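Local coordinates for protein putative protease (Parabacteroides distasonis ATCC 8503, PDB 3KD4) that is of unknown function but is probably an exported hydrolase, tentatively regarded as a protease, at residues Leu155-Ala166 with Ile174-Arg182; Val204-Leu215 with Leu315-Ile325. All coordinates share one frame; numbering follows the deposited sequence. Where two conformers were deposited one is given.

Interaction 1: residues Leu155-Ala166 with Ile174-Arg182; sequences LACGLYGSPVKA and IKEVHWTLR. With PO4 (phosphate ion), chain D.
K175 NZ is gripped by several groups near L155. It gives a 2.7 Å hydrogen bond to O2 of a phosphate ion, which probably came from the crystallisation liquor, and another bond to T153 O. A weak bond also links it to a water that accepts from L155 N at 2.9 Å. The phosphate is held by G152 N as well. This polar corner closes one end of two sheets packed face to face. Strand 156-160 edges a small antiparallel sheet, and strand 174-184 belongs to the large mixed one. Strand 156-160 and residues 174-182 run the same way, 2° apart, with axes 9.4 Å from each other, and side chains fill the space between them.

W179 is the main filler. Its CG lies anti to its carbonyl carbon (chi1 -59°), and the indole reaches in between the segments. A166 CA sits over the five-membered ring in a CH-pi contact, 3.8 Å from the centroid. V164 O lies at the ring edge, in plane. L159 CD2 meets W179 CD1 obliquely and also touches L181 CD1 at 3.8 Å, the two leucines tip to tip. Beyond them the chain turns at S162. Its OG accepts from V164 N in a nearly straight bond (171°), forming an ST turn that leads the loop back antiparallel alongside strand 174-184. There a second water bridges the segments, donating to K165 O and accepting from T180 N. At A166 the packing is tight: its CB is 3.5 Å from V177 CG2, and both methyls lie over the same face of the indole.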
loop_
_atom_site.group_PDB
_atom_site.type_symbol
_atom_site.label_atom_id
_atom_site.label_comp_id
_atom_site.label_asym_id
_atom_site.label_seq_id
_atom_site.Cartn_x
_atom_site.Cartn_y
_atom_site.Cartn_z
ATOM N N LEU A 155 23.926 14.746 0.513
ATOM C CA LEU A 155 22.915 14.203 1.373
ATOM C C LEU A 155 21.698 15.129 1.325
ATOM O O LEU A 155 21.808 16.328 1.530
ATOM C CB LEU A 155 23.439 14.006 2.794
ATOM C CG LEU A 155 22.414 13.550 3.840
ATOM C CD1 LEU A 155 21.895 12.185 3.518
ATOM C CD2 LEU A 155 23.034 13.564 5.244
ATOM N N ALA A 156 20.556 14.581 0.955
ATOM C CA ALA A 156 19.297 15.306 1.123
ATOM C C ALA A 156 18.520 14.532 2.175
ATOM O O ALA A 156 18.483 13.304 2.152
ATOM C CB ALA A 156 18.530 15.400 -0.198
ATOM N N CYS A 157 17.968 15.255 3.141
ATOM C CA CYS A 157 17.197 14.607 4.184
ATOM C C CYS A 157 16.098 15.522 4.679
ATOM O O CYS A 157 16.208 16.771 4.655
ATOM C CB CYS A 157 18.112 14.145 5.334
ATOM S SG CYS A 157 19.344 15.360 5.914
ATOM N N GLY A 158 15.026 14.885 5.114
ATOM C CA GLY A 158 13.910 15.603 5.656
ATOM C C GLY A 158 13.130 14.730 6.610
ATOM O O GLY A 158 12.961 13.536 6.379
ATOM N N LEU A 159 12.635 15.370 7.656
ATOM C CA LEU A 159 11.725 14.740 8.574
ATOM C C LEU A 159 10.334 15.259 8.215
ATOM O O LEU A 159 10.048 16.426 8.385
ATOM C CB LEU A 159 12.144 15.128 9.997
ATOM C CG LEU A 159 11.334 14.546 11.139
ATOM C CD1 LEU A 159 11.384 13.024 11.050
ATOM C CD2 LEU A 159 11.814 15.041 12.510
ATOM N N TYR A 160 9.491 14.407 7.669
ATOM C CA TYR A 160 8.118 14.753 7.322
ATOM C C TYR A 160 7.190 14.409 8.459
ATOM O O TYR A 160 7.368 13.382 9.129
ATOM C CB TYR A 160 7.657 13.950 6.111
ATOM C CG TYR A 160 8.318 14.379 4.844
ATOM C CD1 TYR A 160 9.613 13.957 4.540
ATOM C CD2 TYR A 160 7.668 15.275 3.971
ATOM C CE1 TYR A 160 10.259 14.379 3.359
ATOM C CE2 TYR A 160 8.288 15.720 2.799
ATOM C CZ TYR A 160 9.573 15.253 2.490
ATOM O OH TYR A 160 10.168 15.699 1.346
ATOM N N GLY A 161 6.163 15.243 8.629
ATOM C CA GLY A 161 5.174 15.055 9.675
ATOM C C GLY A 161 5.629 15.424 11.069
ATOM O O GLY A 161 5.051 14.989 12.044
ATOM N N SER A 162 6.627 16.279 11.173
ATOM C CA SER A 162 7.117 16.718 12.471
ATOM C C SER A 162 7.854 18.016 12.243
ATOM O O SER A 162 8.544 18.133 11.266
ATOM C CB SER A 162 8.126 15.713 13.037
ATOM O OG SER A 162 8.760 16.284 14.164
ATOM N N PRO A 163 7.732 18.976 13.150
ATOM C CA PRO A 163 8.486 20.223 13.000
ATOM C C PRO A 163 9.904 20.189 13.567
ATOM O O PRO A 163 10.602 21.187 13.503
ATOM C CB PRO A 163 7.620 21.228 13.772
ATOM C CG PRO A 163 7.015 20.430 14.882
ATOM C CD PRO A 163 6.848 18.996 14.331
ATOM N N VAL A 164 10.355 19.056 14.098
ATOM C CA VAL A 164 11.648 18.982 14.748
ATOM C C VAL A 164 12.758 19.275 13.748
ATOM O O VAL A 164 12.740 18.800 12.627
ATOM C CB VAL A 164 11.845 17.616 15.453
ATOM C CG1 VAL A 164 13.305 17.417 15.891
ATOM C CG2 VAL A 164 10.863 17.521 16.655
ATOM N N LYS A 165 13.695 20.115 14.162
ATOM C CA LYS A 165 14.797 20.561 13.297
ATOM C C LYS A 165 16.028 19.651 13.392
ATOM O O LYS A 165 16.346 19.161 14.466
ATOM C CB LYS A 165 15.191 21.976 13.711
ATOM C CG LYS A 165 14.111 23.037 13.446
ATOM C CD LYS A 165 13.988 23.376 11.946
ATOM C CE LYS A 165 13.011 22.464 11.186
ATOM N NZ LYS A 165 13.349 22.249 9.714
ATOM N N ALA A 166 16.679 19.421 12.251
ATOM C CA ALA A 166 17.933 18.693 12.149
ATOM C C ALA A 166 19.027 19.365 12.965
ATOM O O ALA A 166 19.138 20.568 12.936
ATOM C CB ALA A 166 18.358 18.623 10.680
ATOM N N ILE A 174 33.458 12.858 8.731
ATOM C CA ILE A 174 32.093 12.353 8.605
ATOM C C ILE A 174 31.115 13.493 8.857
ATOM O O ILE A 174 31.289 14.323 9.747
ATOM C CB ILE A 174 31.797 11.207 9.605
ATOM C CG1 ILE A 174 32.697 9.993 9.339
ATOM C CG2 ILE A 174 30.288 10.787 9.579
ATOM C CD1 ILE A 174 32.918 9.142 10.576
ATOM N N LYS A 175 30.068 13.513 8.055
ATOM C CA LYS A 175 29.009 14.474 8.177
ATOM C C LYS A 175 27.816 13.713 8.810
ATOM O O LYS A 175 27.400 12.663 8.307
ATOM C CB LYS A 175 28.719 15.005 6.768
ATOM C CG LYS A 175 27.378 15.543 6.528
ATOM C CD LYS A 175 27.323 16.350 5.216
ATOM C CE LYS A 175 27.353 15.475 3.956
ATOM N NZ LYS A 175 27.292 16.329 2.730
ATOM N N GLU A 176 27.320 14.218 9.932
ATOM C CA GLU A 176 26.227 13.581 10.637
ATOM C C GLU A 176 25.078 14.553 10.867
ATOM O O GLU A 176 25.293 15.736 11.140
ATOM C CB GLU A 176 26.709 13.041 11.978
ATOM C CG GLU A 176 25.614 12.365 12.756
ATOM C CD GLU A 176 26.106 11.858 14.066
ATOM O OE1 GLU A 176 27.339 11.889 14.278
ATOM O OE2 GLU A 176 25.254 11.428 14.881
ATOM N N VAL A 177 23.848 14.052 10.739
ATOM C CA VAL A 177 22.691 14.841 11.052
ATOM C C VAL A 177 21.787 13.988 11.940
ATOM O O VAL A 177 21.654 12.768 11.727
ATOM C CB VAL A 177 21.970 15.334 9.776
ATOM C CG1 VAL A 177 21.599 14.181 8.873
ATOM C CG2 VAL A 177 20.748 16.137 10.110
ATOM N N HIS A 178 21.209 14.614 12.947
ATOM C CA HIS A 178 20.350 13.902 13.846
ATOM C C HIS A 178 19.137 14.707 14.242
ATOM O O HIS A 178 19.153 15.940 14.169
ATOM C CB HIS A 178 21.104 13.363 15.082
ATOM C CG HIS A 178 21.738 14.406 15.948
ATOM N ND1 HIS A 178 23.040 14.837 15.781
ATOM C CD2 HIS A 178 21.261 15.071 17.031
ATOM C CE1 HIS A 178 23.330 15.728 16.714
ATOM N NE2 HIS A 178 22.267 15.900 17.477
ATOM N N TRP A 179 18.085 13.987 14.635
ATOM C CA TRP A 179 16.880 14.607 15.136
ATOM C C TRP A 179 16.433 13.876 16.414
ATOM O O TRP A 179 16.644 12.665 16.528
ATOM C CB TRP A 179 15.755 14.458 14.107
ATOM C CG TRP A 179 15.944 15.022 12.764
ATOM C CD1 TRP A 179 15.297 16.107 12.260
ATOM C CD2 TRP A 179 16.752 14.499 11.682
ATOM N NE1 TRP A 179 15.665 16.318 10.957
ATOM C CE2 TRP A 179 16.541 15.343 10.565
ATOM C CE3 TRP A 179 17.606 13.412 11.545
ATOM C CZ2 TRP A 179 17.191 15.152 9.342
ATOM C CZ3 TRP A 179 18.254 13.211 10.325
ATOM C CH2 TRP A 179 18.048 14.083 9.244
ATOM N N THR A 180 15.731 14.594 17.307
ATOM C CA THR A 180 15.133 13.987 18.484
ATOM C C THR A 180 13.655 14.331 18.551
ATOM O O THR A 180 13.276 15.502 18.583
ATOM C CB THR A 180 15.857 14.407 19.750
ATOM O OG1 THR A 180 17.229 14.007 19.641
ATOM C CG2 THR A 180 15.243 13.714 21.001
ATOM N N LEU A 181 12.792 13.320 18.448
ATOM C CA LEU A 181 11.347 13.556 18.538
ATOM C C LEU A 181 10.886 13.036 19.899
ATOM O O LEU A 181 11.430 12.050 20.411
ATOM C CB LEU A 181 10.610 12.851 17.404
ATOM C CG LEU A 181 10.879 13.168 15.924
ATOM C CD1 LEU A 181 12.241 12.645 15.423
ATOM C CD2 LEU A 181 9.730 12.574 15.075
ATOM N N ARG A 182 9.933 13.727 20.523
ATOM C CA ARG A 182 9.413 13.323 21.808
ATOM C C ARG A 182 7.919 13.208 21.776
ATOM O O ARG A 182 7.233 13.963 21.098
ATOM C CB ARG A 182 9.819 14.309 22.887
ATOM C CG ARG A 182 11.337 14.464 22.945
ATOM C CD ARG A 182 11.772 15.355 24.074
ATOM N NE ARG A 182 13.225 15.422 24.097
ATOM C CZ ARG A 182 14.013 14.478 24.608
ATOM N NH1 ARG A 182 13.514 13.398 25.200
ATOM N NH2 ARG A 182 15.320 14.620 24.547
HETATM P P PO4 D . 30.352 18.425 3.125
HETATM O O1 PO4 D . 31.089 17.904 4.335
HETATM O O2 PO4 D . 29.823 17.228 2.366
HETATM O O3 PO4 D . 29.206 19.301 3.570
HETATM O O4 PO4 D . 31.295 19.226 2.269
HETATM O O HOH W 1 24.820 17.497 0.871
HETATM O O HOH W 2 16.394 17.406 16.963
#

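Interaction 2: residues Val204-Leu215 with Leu315-Ile325; sequences VASTYPSGKAAL and LDTDACGLAAI
S206 leans on the loop backbone at C320 and G321, where the end of strand 202-206 meets the segment 315-325. Its CB rests 3.7 Å from G321 N. OG stands anti to the backbone N (chi1 173°) and faces two polar partners. It accepts from Y208 N at 3.0 Å, an ST turn, and it lies 2.7 Å from a water that donates to C320 O. With an alanine in its place, Y208 N would probably lose this acceptor and the water its tie to the strand.

The chain then enters helix 211-222. S210 is its N-cap, with OG accepting from A213 N. In the first turn G211 N donates to D318 O at 3.0 Å, from above the carbonyl plane. G211 CA also makes CH...O contacts with T317 O and C320 O; a CB at this position would collide with T317 O.

Apolar groups flank this polar seam. V204 CG1 presses tightly on C320 CB, 3.4 Å away. L322 crosses Y208 at about a right angle, its CD1 near the tyrosine OH and its CD2 against L215 CD2. D129 accepts from L322 N and A323 N and so ties down the far part of the loop. The polar grip thus falls mainly on loop carbonyls, one directly and two through waters, so it depends on the loop's backbone shape more than on side-chain charge.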
loop_
_atom_site.group_PDB
_atom_site.type_symbol
_atom_site.label_atom_id
_atom_site.label_comp_id
_atom_site.label_asym_id
_atom_site.label_seq_id
_atom_site.Cartn_x
_atom_site.Cartn_y
_atom_site.Cartn_z
ATOM N N VAL A 204 13.035 10.739 5.563
ATOM C CA VAL A 204 13.349 10.416 4.170
ATOM C C VAL A 204 14.672 11.074 3.836
ATOM O O VAL A 204 14.883 12.254 4.125
ATOM C CB VAL A 204 12.235 10.888 3.209
ATOM C CG1 VAL A 204 12.559 10.538 1.715
ATOM C CG2 VAL A 204 10.888 10.317 3.682
ATOM N N ALA A 205 15.570 10.292 3.247
ATOM C CA ALA A 205 16.924 10.760 2.987
ATOM C C ALA A 205 17.567 9.937 1.900
ATOM O O ALA A 205 17.245 8.736 1.696
ATOM C CB ALA A 205 17.809 10.734 4.294
ATOM N N SER A 206 18.524 10.572 1.226
ATOM C CA SER A 206 19.195 9.977 0.085
ATOM C C SER A 206 20.570 10.564 -0.124
ATOM O O SER A 206 20.754 11.773 0.026
ATOM C CB SER A 206 18.353 10.235 -1.176
ATOM O OG SER A 206 19.002 9.832 -2.356
ATOM N N THR A 207 21.517 9.712 -0.524
ATOM C CA THR A 207 22.818 10.160 -0.979
ATOM C C THR A 207 22.982 10.068 -2.486
ATOM O O THR A 207 24.080 10.296 -2.991
ATOM C CB THR A 207 23.988 9.432 -0.258
ATOM O OG1 THR A 207 23.988 8.055 -0.583
ATOM C CG2 THR A 207 23.940 9.646 1.303
ATOM N N TYR A 208 21.913 9.763 -3.234
ATOM C CA TYR A 208 22.009 9.945 -4.673
ATOM C C TYR A 208 22.176 11.471 -4.962
ATOM O O TYR A 208 21.801 12.295 -4.159
ATOM C CB TYR A 208 20.740 9.473 -5.364
ATOM C CG TYR A 208 20.533 7.967 -5.428
ATOM C CD1 TYR A 208 21.198 7.202 -6.351
ATOM C CD2 TYR A 208 19.611 7.335 -4.586
ATOM C CE1 TYR A 208 20.963 5.826 -6.446
ATOM C CE2 TYR A 208 19.390 6.015 -4.671
ATOM C CZ TYR A 208 20.043 5.271 -5.624
ATOM O OH TYR A 208 19.806 3.952 -5.684
ATOM N N PRO A 209 22.700 11.838 -6.133
ATOM C CA PRO A 209 22.900 13.240 -6.449
ATOM C C PRO A 209 21.587 14.019 -6.514
ATOM O O PRO A 209 21.571 15.236 -6.259
ATOM C CB PRO A 209 23.543 13.197 -7.829
ATOM C CG PRO A 209 24.185 11.809 -7.907
ATOM C CD PRO A 209 23.271 10.940 -7.138
ATOM N N SER A 210 20.528 13.315 -6.885
ATOM C CA SER A 210 19.182 13.868 -6.991
ATOM C C SER A 210 18.184 12.728 -7.121
ATOM O O SER A 210 18.546 11.596 -7.459
ATOM C CB SER A 210 19.089 14.756 -8.237
ATOM O OG SER A 210 19.113 13.994 -9.439
ATOM N N GLY A 211 16.911 13.042 -6.933
ATOM C CA GLY A 211 15.817 12.065 -7.155
ATOM C C GLY A 211 15.832 11.538 -8.570
ATOM O O GLY A 211 15.675 10.359 -8.817
ATOM N N LYS A 212 16.054 12.437 -9.510
ATOM C CA LYS A 212 16.153 12.069 -10.915
ATOM C C LYS A 212 17.305 11.093 -11.161
ATOM O O LYS A 212 17.153 10.136 -11.935
ATOM C CB LYS A 212 16.325 13.352 -11.746
ATOM C CG LYS A 212 16.647 13.201 -13.192
ATOM C CD LYS A 212 16.590 14.555 -13.962
ATOM C CE LYS A 212 15.144 14.971 -14.274
ATOM N NZ LYS A 212 15.046 16.323 -14.958
ATOM N N ALA A 213 18.466 11.367 -10.565
ATOM C CA ALA A 213 19.630 10.484 -10.670
ATOM C C ALA A 213 19.352 9.093 -10.058
ATOM O O ALA A 213 19.776 8.085 -10.608
ATOM C CB ALA A 213 20.902 11.110 -10.029
ATOM N N ALA A 214 18.632 9.052 -8.949
ATOM C CA ALA A 214 18.202 7.797 -8.352
ATOM C C ALA A 214 17.397 6.964 -9.369
ATOM O O ALA A 214 17.662 5.767 -9.596
ATOM C CB ALA A 214 17.414 8.047 -7.074
ATOM N N LEU A 215 16.417 7.602 -9.996
ATOM C CA LEU A 215 15.580 6.943 -11.016
ATOM C C LEU A 215 16.387 6.523 -12.252
ATOM O O LEU A 215 16.193 5.422 -12.779
ATOM C CB LEU A 215 14.404 7.862 -11.398
ATOM C CG LEU A 215 13.405 8.148 -10.261
ATOM C CD1 LEU A 215 12.364 9.226 -10.637
ATOM C CD2 LEU A 215 12.720 6.846 -9.777
ATOM N N LEU A 315 5.663 14.378 -0.759
ATOM C CA LEU A 315 7.122 14.298 -0.687
ATOM C C LEU A 315 7.815 15.172 -1.716
ATOM O O LEU A 315 7.356 15.311 -2.857
ATOM C CB LEU A 315 7.587 12.893 -0.978
ATOM C CG LEU A 315 7.463 11.809 0.046
ATOM C CD1 LEU A 315 8.110 10.590 -0.649
ATOM C CD2 LEU A 315 8.147 12.169 1.387
ATOM N N ASP A 316 8.964 15.700 -1.331
ATOM C CA ASP A 316 9.818 16.375 -2.284
ATOM C C ASP A 316 10.610 15.312 -2.994
ATOM O O ASP A 316 11.571 14.789 -2.448
ATOM C CB ASP A 316 10.742 17.341 -1.565
ATOM C CG ASP A 316 11.774 17.979 -2.511
ATOM O OD1 ASP A 316 11.818 17.680 -3.719
ATOM O OD2 ASP A 316 12.566 18.755 -1.999
ATOM N N THR A 317 10.199 14.977 -4.206
ATOM C CA THR A 317 10.808 13.867 -4.926
ATOM C C THR A 317 12.191 14.231 -5.513
ATOM O O THR A 317 12.911 13.350 -5.929
ATOM C CB THR A 317 9.871 13.272 -6.012
ATOM O OG1 THR A 317 9.523 14.277 -6.950
ATOM C CG2 THR A 317 8.597 12.742 -5.356
ATOM N N ASP A 318 12.582 15.498 -5.482
ATOM C CA ASP A 318 13.977 15.854 -5.800
ATOM C C ASP A 318 14.917 15.351 -4.713
ATOM O O ASP A 318 16.105 15.090 -4.956
ATOM C CB ASP A 318 14.114 17.372 -5.914
ATOM C CG ASP A 318 13.470 17.909 -7.152
ATOM O OD1 ASP A 318 13.566 17.201 -8.186
ATOM O OD2 ASP A 318 12.952 19.048 -7.091
ATOM N N ALA A 319 14.390 15.221 -3.501
ATOM C CA ALA A 319 15.210 14.902 -2.309
ATOM C C ALA A 319 14.998 13.490 -1.804
ATOM O O ALA A 319 15.409 13.168 -0.683
ATOM C CB ALA A 319 14.900 15.888 -1.162
ATOM N N CYS A 320 14.306 12.637 -2.533
ATOM C CA CYS A 320 14.271 11.276 -2.065
ATOM C C CYS A 320 14.866 10.280 -3.041
ATOM O O CYS A 320 15.159 10.609 -4.179
ATOM C CB CYS A 320 12.916 10.886 -1.636
ATOM S SG CYS A 320 11.796 10.838 -2.978
ATOM N N GLY A 321 15.117 9.081 -2.533
ATOM C CA GLY A 321 15.657 7.978 -3.330
ATOM C C GLY A 321 14.544 7.005 -3.697
ATOM O O GLY A 321 13.356 7.366 -3.835
ATOM N N LEU A 322 14.926 5.765 -3.862
ATOM C CA LEU A 322 14.006 4.715 -4.285
ATOM C C LEU A 322 13.173 4.153 -3.126
ATOM O O LEU A 322 12.101 3.589 -3.353
ATOM C CB LEU A 322 14.817 3.618 -4.982
ATOM C CG LEU A 322 15.675 4.040 -6.200
ATOM C CD1 LEU A 322 16.375 2.792 -6.817
ATOM C CD2 LEU A 322 14.903 4.826 -7.291
ATOM N N ALA A 323 13.638 4.331 -1.896
ATOM C CA ALA A 323 12.960 3.785 -0.714
ATOM C C ALA A 323 11.593 4.411 -0.505
ATOM O O ALA A 323 10.714 3.761 0.008
ATOM C CB ALA A 323 13.855 3.902 0.598
ATOM N N ALA A 324 11.398 5.641 -0.961
ATOM C CA ALA A 324 10.115 6.309 -0.870
ATOM C C ALA A 324 9.101 5.843 -1.971
ATOM O O ALA A 324 7.945 6.241 -1.915
ATOM C CB ALA A 324 10.323 7.826 -0.956
ATOM N N ILE A 325 9.516 5.020 -2.946
ATOM C CA ILE A 325 8.597 4.557 -3.996
ATOM C C ILE A 325 7.591 3.571 -3.371
ATOM O O ILE A 325 8.003 2.644 -2.680
ATOM C CB ILE A 325 9.333 3.913 -5.157
ATOM C CG1 ILE A 325 10.241 4.947 -5.850
ATOM C CG2 ILE A 325 8.345 3.259 -6.189
ATOM C CD1 ILE A 325 11.188 4.349 -6.922
HETATM O O HOH W 3 14.494 14.069 1.739
HETATM O O HOH W 4 17.838 11.316 -4.264
HETATM O O HOH W 5 13.946 9.198 -6.480
HETATM O O HOH W 6 15.600 15.481 -9.126
#

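Overall arrangement
Interaction 1 closes before interaction 2 opens along the chain, and their centres are about 16 Å apart. They meet in the antiparallel three-stranded sheet, where strands 156-160 and 202-206 are neighbours. A156 O pairs with S206 N and G158 N with V204 O, probably by hydrogen bonds. One face of strand 156-160 packs on the large mixed sheet through strand 174-184. On the other side, Y160 reaches L315 and its OH bonds to D316 N. Interaction 2 joins residues 100 positions apart, across a largely helical region. The small sheet therefore lies between the large N-terminal sheet and the part containing helix 211-222 and strand 305-312, and it links the two.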